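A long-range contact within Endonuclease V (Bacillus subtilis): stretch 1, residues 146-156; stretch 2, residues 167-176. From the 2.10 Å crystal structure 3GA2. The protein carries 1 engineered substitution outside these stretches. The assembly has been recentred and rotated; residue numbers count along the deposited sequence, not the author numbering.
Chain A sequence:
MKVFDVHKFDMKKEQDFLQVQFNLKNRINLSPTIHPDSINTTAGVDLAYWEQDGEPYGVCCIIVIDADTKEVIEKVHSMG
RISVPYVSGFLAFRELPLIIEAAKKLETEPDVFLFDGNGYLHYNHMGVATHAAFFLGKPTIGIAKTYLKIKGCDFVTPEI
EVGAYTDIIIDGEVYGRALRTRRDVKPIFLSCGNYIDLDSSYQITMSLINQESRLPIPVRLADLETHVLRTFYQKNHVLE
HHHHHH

Stretch 1 (146-156) TYLKIKGCDFV
Stretch 2, residues 167-176: DIIIDGEVYG

The two stretches of Endonuclease V meet through side chains, burying 404 Å² in total, with no direct hydrogen bond between them. Stretch 2 is a tight hairpin: strand 167-170 turns through a type I' beta turn from Ile170 to Glu173 and returns as strand 173-176. Paired backbone hydrogen bonds close it, Ile170 N to Glu173 O and Glu173 N to Ile170 O (both 2.9 Å), followed by Tyr175 N to Ile168 O (2.9 Å) and Ile168 N to Gly176 O (2.8 Å). Stretch 1 has no regular strand but also folds back on itself, through a type I' turn from Ile150 to Cys153 held by Cys153 N to Ile150 O (2.9 Å). At both turns the two central residues have positive phi: Lys151 (61/20) and Gly152 (72/21) in one, Asp171 (58/32) and Gly172 (76/14) in the other, a conformation that by itself favours the glycines.

Residues 153-155 run antiparallel to 168-170. The register pairs Cys153 with Ile170 (CA to CA 6.6 Å) and Phe155 with Ile168 (CA to CA 5.5 Å).

Ile170 covers the most surface. Its phi/psi of -135/126 is extended, its CA-to-CB bond points toward stretch 1, and its m, t rotamer brings three residues within reach. Its CD1 lies 3.5 Å from Ile150 CB, its CG2 3.6 Å from Lys151 CB, and its CG1 3.8 Å from Cys153 CB. Three of the four residues of the first turn thus meet this isoleucine, with the CA-to-CB bonds of Ile150, Lys151 and Cys153 (m) all directed toward the hairpin.

Ile168, two residues earlier on the strand and also m, t, covers nearly as much, although its CA-to-CB bond points sideways. Phe155 CB sits 4.0 Å from its CG1; the phenylalanine ring, at chi1 68° (p), leads away from the hairpin. Tyr147, with chi1 t and chi2 67°, brings its end nearer: its OH is 3.7 Å from Ile168 CG2 and its CE1 3.9 Å from Ile168 CD1, which lies at the ring edge, near its plane. The same hydroxyl donates a hydrogen bond to Cys153 O (2.6 Å), tying the tyrosine to the far arm of its own stretch while its ring edge meets Ile168.

Ile150 (phi/psi -113/136; m, t) is the third large contributor. Besides meeting Ile170, it extends CD1 to 3.8 Å from CD1 of Tyr175 (chi1 -82°, m), approaching the ring obliquely. It therefore touches both strands of the hairpin.

Polar contacts are peripheral. At the turns, Lys151 NZ and Asp171 OD2 form a long salt bridge at 3.7 Å; the lysine has an off-rotamer chi1 of -111° followed by p, t, p, while Asp171 (m) has its CA-to-CB bond sideways, but the end of its side chain comes nearer stretch 1. Beyond the Phe155-Ile168 pair, one water bridges the backbones, accepting from Val156 N (2.7 Å) and donating to Asp167 O (3.0 Å).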

ATOM      1  N   THR A 146     -10.485  -4.443  -0.822  1.00 14.37           N
ATOM      2  CA  THR A 146     -11.451  -4.832  -1.840  1.00 11.06           C
ATOM      3  C   THR A 146     -10.740  -5.481  -3.013  1.00 20.56           C
ATOM      4  O   THR A 146      -9.589  -5.154  -3.321  1.00 13.56           O
ATOM      5  CB  THR A 146     -12.245  -3.622  -2.362  1.00 14.59           C
ATOM      6  OG1 THR A 146     -11.357  -2.719  -3.029  1.00 15.84           O
ATOM      7  CG2 THR A 146     -12.929  -2.896  -1.209  1.00 12.78           C
ATOM      8  N   TYR A 147     -11.442  -6.392  -3.675  1.00 16.19           N
ATOM      9  CA  TYR A 147     -10.882  -7.112  -4.803  1.00 15.72           C
ATOM     10  C   TYR A 147     -11.013  -6.391  -6.133  1.00 19.85           C
ATOM     11  O   TYR A 147     -12.105  -6.001  -6.538  1.00 25.67           O
ATOM     12  CB  TYR A 147     -11.540  -8.485  -4.922  1.00 13.43           C
ATOM     13  CG  TYR A 147     -11.031  -9.301  -6.091  1.00 13.40           C
ATOM     14  CD1 TYR A 147      -9.716  -9.765  -6.123  1.00 15.20           C
ATOM     15  CD2 TYR A 147     -11.874  -9.621  -7.158  1.00 19.15           C
ATOM     16  CE1 TYR A 147      -9.252 -10.535  -7.188  1.00 23.55           C
ATOM     17  CE2 TYR A 147     -11.422 -10.388  -8.228  1.00 21.02           C
ATOM     18  CZ  TYR A 147     -10.111 -10.843  -8.235  1.00 24.17           C
ATOM     19  OH  TYR A 147      -9.672 -11.610  -9.283  1.00 25.44           O
ATOM     20  N   LEU A 148      -9.884  -6.233  -6.813  1.00 23.84           N
ATOM     21  CA  LEU A 148      -9.846  -5.595  -8.121  1.00 29.36           C
ATOM     22  C   LEU A 148      -9.911  -6.710  -9.166  1.00 28.07           C
ATOM     23  O   LEU A 148      -8.929  -7.425  -9.375  1.00 23.79           O
ATOM     24  CB  LEU A 148      -8.543  -4.810  -8.278  1.00 34.90           C
ATOM     25  CG  LEU A 148      -8.363  -4.057  -9.599  1.00 33.28           C
ATOM     26  CD1 LEU A 148      -9.447  -2.997  -9.741  1.00 34.99           C
ATOM     27  CD2 LEU A 148      -6.984  -3.414  -9.630  1.00 38.23           C
ATOM     28  N   LYS A 149     -11.064  -6.864  -9.810  1.00 17.99           N
ATOM     29  CA  LYS A 149     -11.249  -7.909 -10.813  1.00 20.36           C
ATOM     30  C   LYS A 149     -10.562  -7.567 -12.142  1.00 22.14           C
ATOM     31  O   LYS A 149     -10.929  -6.608 -12.819  1.00 14.59           O
ATOM     32  CB  LYS A 149     -12.745  -8.157 -11.033  1.00 13.93           C
ATOM     33  CG  LYS A 149     -13.050  -9.439 -11.783  1.00 15.00           C
ATOM     34  CD  LYS A 149     -14.546  -9.672 -11.894  1.00 17.50           C
ATOM     35  CE  LYS A 149     -14.847 -10.909 -12.718  1.00 21.20           C
ATOM     36  NZ  LYS A 149     -16.285 -10.990 -13.058  1.00 26.81           N
ATOM     37  N   ILE A 150      -9.570  -8.374 -12.511  1.00 18.88           N
ATOM     38  CA  ILE A 150      -8.789  -8.152 -13.728  1.00 17.76           C
ATOM     39  C   ILE A 150      -8.990  -9.226 -14.802  1.00 17.83           C
ATOM     40  O   ILE A 150      -8.992 -10.421 -14.504  1.00 18.67           O
ATOM     41  CB  ILE A 150      -7.282  -8.098 -13.382  1.00 21.66           C
ATOM     42  CG1 ILE A 150      -7.050  -7.097 -12.243  1.00 18.48           C
ATOM     43  CG2 ILE A 150      -6.464  -7.711 -14.617  1.00 23.93           C
ATOM     44  CD1 ILE A 150      -5.651  -7.175 -11.616  1.00 15.09           C
ATOM     45  N   LYS A 151      -9.150  -8.802 -16.053  1.00 19.89           N
ATOM     46  CA  LYS A 151      -9.322  -9.754 -17.152  1.00 24.52           C
ATOM     47  C   LYS A 151     -10.562 -10.616 -16.953  1.00 25.40           C
ATOM     48  O   LYS A 151     -10.672 -11.695 -17.539  1.00 29.03           O
ATOM     49  CB  LYS A 151      -8.103 -10.676 -17.234  1.00 28.80           C
ATOM     50  CG  LYS A 151      -7.215 -10.496 -18.449  1.00 41.74           C
ATOM     51  CD  LYS A 151      -6.520  -9.153 -18.451  1.00 41.91           C
ATOM     52  CE  LYS A 151      -5.305  -9.187 -19.368  1.00 43.70           C
ATOM     53  NZ  LYS A 151      -5.642  -9.727 -20.719  1.00 49.59           N
ATOM     54  N   GLY A 152     -11.484 -10.153 -16.117  1.00 19.82           N
ATOM     55  CA  GLY A 152     -12.691 -10.917 -15.866  1.00 21.29           C
ATOM     56  C   GLY A 152     -12.409 -12.145 -15.022  1.00 24.59           C
ATOM     57  O   GLY A 152     -13.182 -13.104 -15.017  1.00 27.50           O
ATOM     58  N   CYS A 153     -11.296 -12.117 -14.298  1.00 24.86           N
ATOM     59  CA  CYS A 153     -10.906 -13.239 -13.453  1.00 20.64           C
ATOM     60  C   CYS A 153     -11.379 -13.066 -12.018  1.00 21.00           C
ATOM     61  O   CYS A 153     -11.181 -12.018 -11.409  1.00 17.22           O
ATOM     62  CB  CYS A 153      -9.387 -13.402 -13.479  1.00 20.44           C
ATOM     63  SG  CYS A 153      -8.747 -13.893 -15.098  1.00 32.57           S
ATOM     64  N   ASP A 154     -12.010 -14.103 -11.485  1.00 21.38           N
ATOM     65  CA  ASP A 154     -12.500 -14.054 -10.122  1.00 22.90           C
ATOM     66  C   ASP A 154     -11.606 -14.916  -9.247  1.00 25.96           C
ATOM     67  O   ASP A 154     -11.009 -15.885  -9.717  1.00 27.59           O
ATOM     68  CB  ASP A 154     -13.942 -14.552 -10.056  1.00 41.83           C
ATOM     69  CG  ASP A 154     -14.515 -14.483  -8.656  1.00 57.96           C
ATOM     70  OD1 ASP A 154     -14.460 -13.395  -8.039  1.00 56.59           O
ATOM     71  OD2 ASP A 154     -15.023 -15.516  -8.171  1.00 71.08           O
ATOM     72  N   PHE A 155     -11.513 -14.559  -7.974  1.00 19.03           N
ATOM     73  CA  PHE A 155     -10.674 -15.302  -7.052  1.00 24.01           C
ATOM     74  C   PHE A 155     -11.444 -16.430  -6.386  1.00 24.06           C
ATOM     75  O   PHE A 155     -12.677 -16.461  -6.414  1.00 23.82           O
ATOM     76  CB  PHE A 155     -10.112 -14.358  -5.985  1.00 17.45           C
ATOM     77  CG  PHE A 155     -11.146 -13.817  -5.043  1.00 18.28           C
ATOM     78  CD1 PHE A 155     -11.496 -14.524  -3.897  1.00 13.51           C
ATOM     79  CD2 PHE A 155     -11.771 -12.599  -5.298  1.00 15.58           C
ATOM     80  CE1 PHE A 155     -12.448 -14.028  -3.019  1.00 20.27           C
ATOM     81  CE2 PHE A 155     -12.728 -12.091  -4.424  1.00 18.18           C
ATOM     82  CZ  PHE A 155     -13.069 -12.808  -3.280  1.00 17.76           C
ATOM     83  N   VAL A 156     -10.704 -17.364  -5.802  1.00 23.27           N
ATOM     84  CA  VAL A 156     -11.303 -18.487  -5.100  1.00 21.50           C
ATOM     85  C   VAL A 156     -11.341 -18.105  -3.632  1.00 17.80           C
ATOM     86  O   VAL A 156     -10.330 -17.689  -3.068  1.00 14.98           O
ATOM     87  CB  VAL A 156     -10.467 -19.772  -5.264  1.00 24.77           C
ATOM     88  CG1 VAL A 156     -11.048 -20.882  -4.399  1.00 23.97           C
ATOM     89  CG2 VAL A 156     -10.452 -20.198  -6.721  1.00 18.98           C
ATOM     90  N   ASP A 167      -4.287 -18.411  -4.512  1.00 13.27           N
ATOM     91  CA  ASP A 167      -3.557 -17.572  -5.449  1.00 14.65           C
ATOM     92  C   ASP A 167      -4.509 -17.022  -6.494  1.00 16.52           C
ATOM     93  O   ASP A 167      -5.358 -17.745  -7.013  1.00 13.87           O
ATOM     94  CB  ASP A 167      -2.459 -18.363  -6.171  1.00 10.60           C
ATOM     95  CG  ASP A 167      -1.305 -18.727  -5.268  1.00 14.10           C
ATOM     96  OD1 ASP A 167      -1.043 -17.983  -4.302  1.00 15.91           O
ATOM     97  OD2 ASP A 167      -0.641 -19.750  -5.534  1.00 16.88           O
ATOM     98  N   ILE A 168      -4.370 -15.737  -6.787  1.00 10.99           N
ATOM     99  CA  ILE A 168      -5.194 -15.100  -7.798  1.00  6.47           C
ATOM    100  C   ILE A 168      -4.344 -15.184  -9.055  1.00  6.15           C
ATOM    101  O   ILE A 168      -3.332 -14.498  -9.168  1.00  9.28           O
ATOM    102  CB  ILE A 168      -5.451 -13.639  -7.442  1.00  8.40           C
ATOM    103  CG1 ILE A 168      -6.157 -13.569  -6.089  1.00  2.17           C
ATOM    104  CG2 ILE A 168      -6.282 -12.969  -8.536  1.00 10.08           C
ATOM    105  CD1 ILE A 168      -6.157 -12.187  -5.466  1.00  1.63           C
ATOM    106  N   ILE A 169      -4.745 -16.045  -9.984  1.00  8.97           N
ATOM    107  CA  ILE A 169      -3.984 -16.237 -11.204  1.00 13.67           C
ATOM    108  C   ILE A 169      -4.707 -15.707 -12.439  1.00 18.23           C
ATOM    109  O   ILE A 169      -5.899 -15.949 -12.633  1.00 21.74           O
ATOM    110  CB  ILE A 169      -3.635 -17.733 -11.384  1.00 12.55           C
ATOM    111  CG1 ILE A 169      -3.006 -18.271 -10.090  1.00 17.91           C
ATOM    112  CG2 ILE A 169      -2.655 -17.905 -12.543  1.00 20.71           C
ATOM    113  CD1 ILE A 169      -2.578 -19.729 -10.147  1.00  9.99           C
ATOM    114  N   ILE A 170      -3.968 -14.970 -13.264  1.00  9.60           N
ATOM    115  CA  ILE A 170      -4.495 -14.375 -14.487  1.00 12.59           C
ATOM    116  C   ILE A 170      -3.472 -14.626 -15.591  1.00 11.93           C
ATOM    117  O   ILE A 170      -2.298 -14.290 -15.442  1.00 13.08           O
ATOM    118  CB  ILE A 170      -4.705 -12.856 -14.294  1.00 17.56           C
ATOM    119  CG1 ILE A 170      -5.669 -12.620 -13.125  1.00 18.34           C
ATOM    120  CG2 ILE A 170      -5.265 -12.227 -15.553  1.00 22.54           C
ATOM    121  CD1 ILE A 170      -5.841 -11.179 -12.770  1.00 27.52           C
ATOM    122  N   ASP A 171      -3.913 -15.226 -16.691  1.00 12.22           N
ATOM    123  CA  ASP A 171      -3.014 -15.539 -17.807  1.00 16.69           C
ATOM    124  C   ASP A 171      -1.859 -16.425 -17.348  1.00 10.92           C
ATOM    125  O   ASP A 171      -0.748 -16.323 -17.868  1.00 15.00           O
ATOM    126  CB  ASP A 171      -2.434 -14.264 -18.435  1.00 14.65           C
ATOM    127  CG  ASP A 171      -3.489 -13.413 -19.115  1.00 23.84           C
ATOM    128  OD1 ASP A 171      -4.378 -13.987 -19.783  1.00 22.07           O
ATOM    129  OD2 ASP A 171      -3.415 -12.172 -18.996  1.00 21.92           O
ATOM    130  N   GLY A 172      -2.111 -17.284 -16.367  1.00 10.93           N
ATOM    131  CA  GLY A 172      -1.061 -18.172 -15.889  1.00 11.88           C
ATOM    132  C   GLY A 172      -0.027 -17.492 -15.012  1.00 14.83           C
ATOM    133  O   GLY A 172       1.035 -18.053 -14.754  1.00 11.83           O
ATOM    134  N   GLU A 173      -0.327 -16.282 -14.553  1.00 15.49           N
ATOM    135  CA  GLU A 173       0.596 -15.559 -13.688  1.00 17.76           C
ATOM    136  C   GLU A 173      -0.051 -15.239 -12.354  1.00 12.36           C
ATOM    137  O   GLU A 173      -1.242 -14.928 -12.284  1.00 12.96           O
ATOM    138  CB  GLU A 173       1.071 -14.274 -14.368  1.00 23.80           C
ATOM    139  CG  GLU A 173       2.215 -14.511 -15.338  1.00 36.97           C
ATOM    140  CD  GLU A 173       2.720 -13.240 -15.988  1.00 42.32           C
ATOM    141  OE1 GLU A 173       2.896 -12.231 -15.270  1.00 37.07           O
ATOM    142  OE2 GLU A 173       2.957 -13.259 -17.218  1.00 36.90           O
ATOM    143  N   VAL A 174       0.733 -15.332 -11.288  1.00 14.25           N
ATOM    144  CA  VAL A 174       0.216 -15.046  -9.960  1.00 17.05           C
ATOM    145  C   VAL A 174       0.259 -13.549  -9.680  1.00 11.95           C
ATOM    146  O   VAL A 174       1.335 -12.976  -9.526  1.00 15.81           O
ATOM    147  CB  VAL A 174       1.036 -15.755  -8.867  1.00 11.72           C
ATOM    148  CG1 VAL A 174       0.523 -15.334  -7.496  1.00 12.37           C
ATOM    149  CG2 VAL A 174       0.938 -17.259  -9.033  1.00 14.18           C
ATOM    150  N   TYR A 175      -0.905 -12.916  -9.610  1.00  9.79           N
ATOM    151  CA  TYR A 175      -0.957 -11.483  -9.325  1.00 18.96           C
ATOM    152  C   TYR A 175      -0.907 -11.194  -7.831  1.00 11.37           C
ATOM    153  O   TYR A 175      -0.397 -10.156  -7.411  1.00 16.96           O
ATOM    154  CB  TYR A 175      -2.224 -10.849  -9.908  1.00 11.44           C
ATOM    155  CG  TYR A 175      -2.128 -10.495 -11.376  1.00  8.53           C
ATOM    156  CD1 TYR A 175      -2.507  -9.227 -11.832  1.00 15.97           C
ATOM    157  CD2 TYR A 175      -1.675 -11.422 -12.312  1.00 11.17           C
ATOM    158  CE1 TYR A 175      -2.437  -8.889 -13.184  1.00 15.35           C
ATOM    159  CE2 TYR A 175      -1.600 -11.096 -13.668  1.00 11.84           C
ATOM    160  CZ  TYR A 175      -1.979  -9.833 -14.095  1.00 16.11           C
ATOM    161  OH  TYR A 175      -1.875  -9.507 -15.424  1.00 19.70           O
ATOM    162  N   GLY A 176      -1.443 -12.116  -7.037  1.00 10.90           N
ATOM    163  CA  GLY A 176      -1.465 -11.948  -5.596  1.00  9.58           C
ATOM    164  C   GLY A 176      -2.269 -13.059  -4.933  1.00 10.35           C
ATOM    165  O   GLY A 176      -2.482 -14.110  -5.533  1.00  8.06           O
TER
HETATM  166  O   HOH W   1      -8.016 -17.234  -5.776  1.00 15.95           O